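Local structure of uncharacterized protein (Yersinia pestis, 4RGI) at residues G56-F59 and D60-K64. The protein is of unknown function but belongs to the KTSC-domain family, with two short helices and an antiparallel beta-sheet. Residues are numbered along the deposited sequence; the frame is centred on the assembly and turned at random.
Sequences GRFF and DGVIK. With SO4 (sulfate ion), chain B.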
loop_
_atom_site.group_PDB
_atom_site.type_symbol
_atom_site.label_atom_id
_atom_site.label_comp_id
_atom_site.label_asym_id
_atom_site.label_seq_id
_atom_site.Cartn_x
_atom_site.Cartn_y
_atom_site.Cartn_z
ATOM N N GLY A 56 -5.787 4.585 -6.324
ATOM C CA GLY A 56 -5.739 5.910 -5.736
ATOM C C GLY A 56 -6.904 6.212 -4.806
ATOM O O GLY A 56 -6.713 6.716 -3.699
ATOM N N ARG A 57 -8.117 5.898 -5.249
ATOM C CA ARG A 57 -9.300 6.160 -4.444
ATOM C C ARG A 57 -9.283 5.338 -3.181
ATOM O O ARG A 57 -9.637 5.829 -2.104
ATOM C CB ARG A 57 -10.582 5.860 -5.224
ATOM C CG ARG A 57 -11.844 6.075 -4.382
ATOM C CD ARG A 57 -13.140 5.756 -5.144
ATOM N NE ARG A 57 -14.289 5.679 -4.240
ATOM C CZ ARG A 57 -15.065 6.713 -3.940
ATOM N NH1 ARG A 57 -14.829 7.907 -4.479
ATOM N NH2 ARG A 57 -16.082 6.552 -3.101
ATOM N N PHE A 58 -8.879 4.080 -3.315
ATOM C CA PHE A 58 -8.827 3.199 -2.152
ATOM C C PHE A 58 -7.754 3.685 -1.190
ATOM O O PHE A 58 -7.976 3.737 0.010
ATOM C CB PHE A 58 -8.560 1.750 -2.550
ATOM C CG PHE A 58 -8.644 0.789 -1.395
ATOM C CD1 PHE A 58 -7.553 0.577 -0.568
ATOM C CD2 PHE A 58 -9.814 0.115 -1.139
ATOM C CE1 PHE A 58 -7.630 -0.288 0.497
ATOM C CE2 PHE A 58 -9.896 -0.757 -0.071
ATOM C CZ PHE A 58 -8.804 -0.959 0.746
ATOM N N PHE A 59 -6.589 4.051 -1.712
ATOM C CA PHE A 59 -5.559 4.599 -0.842
ATOM C C PHE A 59 -6.091 5.813 -0.089
ATOM O O PHE A 59 -5.945 5.924 1.125
ATOM C CB PHE A 59 -4.315 4.984 -1.620
ATOM C CG PHE A 59 -3.324 5.743 -0.805
ATOM C CD1 PHE A 59 -2.630 5.122 0.217
ATOM C CD2 PHE A 59 -3.097 7.081 -1.039
ATOM C CE1 PHE A 59 -1.713 5.823 0.975
ATOM C CE2 PHE A 59 -2.178 7.792 -0.281
ATOM C CZ PHE A 59 -1.489 7.172 0.725
ATOM N N ASP A 60 -6.728 6.727 -0.808
ATOM C CA ASP A 60 -7.229 7.947 -0.171
ATOM C C ASP A 60 -8.289 7.677 0.889
ATOM O O ASP A 60 -8.326 8.349 1.925
ATOM C CB ASP A 60 -7.808 8.910 -1.217
ATOM C CG ASP A 60 -6.740 9.636 -1.997
ATOM O OD1 ASP A 60 -5.610 9.744 -1.485
ATOM O OD2 ASP A 60 -7.029 10.114 -3.117
ATOM N N GLY A 61 -9.146 6.694 0.648
ATOM C CA GLY A 61 -10.285 6.470 1.521
ATOM C C GLY A 61 -10.048 5.537 2.692
ATOM O O GLY A 61 -10.732 5.634 3.724
ATOM N N VAL A 62 -9.081 4.632 2.551
ATOM C CA VAL A 62 -8.932 3.555 3.518
ATOM C C VAL A 62 -7.579 3.529 4.216
ATOM O O VAL A 62 -7.485 3.129 5.375
ATOM C CB VAL A 62 -9.172 2.199 2.833
ATOM C CG1 VAL A 62 -9.086 1.059 3.820
ATOM C CG2 VAL A 62 -10.525 2.210 2.146
ATOM N N ILE A 63 -6.534 3.952 3.512
ATOM C CA ILE A 63 -5.179 3.792 4.043
ATOM C C ILE A 63 -4.599 5.113 4.546
ATOM O O ILE A 63 -4.086 5.190 5.663
ATOM C CB ILE A 63 -4.212 3.204 2.980
ATOM C CG1 ILE A 63 -4.749 1.894 2.403
ATOM C CG2 ILE A 63 -2.808 3.018 3.575
ATOM C CD1 ILE A 63 -4.927 0.823 3.443
ATOM N N LYS A 64 -4.690 6.147 3.717
ATOM C CA LYS A 64 -3.995 7.403 3.975
ATOM C C LYS A 64 -4.411 7.970 5.317
ATOM O O LYS A 64 -5.591 8.159 5.574
ATOM C CB LYS A 64 -4.283 8.424 2.855
ATOM C CG LYS A 64 -3.546 9.752 3.025
ATOM C CD LYS A 64 -4.233 10.864 2.256
ATOM C CE LYS A 64 -3.896 10.781 0.807
ATOM N NZ LYS A 64 -4.514 11.893 0.023
HETATM S S SO4 B . -5.753 5.800 -10.051
HETATM O O1 SO4 B . -5.161 6.987 -9.471
HETATM O O2 SO4 B . -5.237 5.654 -11.406
HETATM O O3 SO4 B . -5.358 4.659 -9.230
HETATM O O4 SO4 B . -7.219 5.921 -10.086
#
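Helix 55-63 carries this local contact, in which F58 meets V62 and F59 meets I63 and K64 one turn further on. The helix belongs to the KTSC domain. Three i to i+4 bonds follow the alpha-helical pattern: D60 N bonds to G56 O, G61 N to R57 O and V62 N to F58 O. At 60-63 the helix widens to a pi-type turn. There F59 O accepts two N-H groups, from I63 N at 3.2 Å and from K64 N at 2.9 Å. The K64 bond is the straighter, 167° at the hydrogen.

V62 lies over one face of the F58 ring. V62 CG2 sits above the ring centre, 3.8 Å from the F58 centroid, in a CH-pi contact. V62 CG1 reaches the far end of the ring, 3.7 Å from F58 CZ. The F59 ring is gripped differently. K64 CB covers one face, offset toward the rim, while I63 CB comes obliquely to F59 CD1 at 3.7 Å. The K64 chain crosses the F59 ring at about a right angle, with K64 CE 3.6 Å from F59 CE2. A bend at chi3 (-78°) then turns NZ toward D60. K64 NZ forms a salt bridge with D60 OD1 at 2.8 Å, approaching from above the carboxylate plane. D60 OD2 pairs with R13.

Both rings also touch the rest of the fold: F58 meets F49 of helix 43-51, and F59 packs edge-to-face on F30 of strand 25-30. At the other end, G56 N donates to O3 of a sulfate, probably from the crystallisation liquor, which S11, S12 and S54 also bind. Each D60 oxygen thus has a basic partner, which would be expected to stabilise the negative charge, and the salt bridge is consistent with the K64 chain staying over the buried F59 ring.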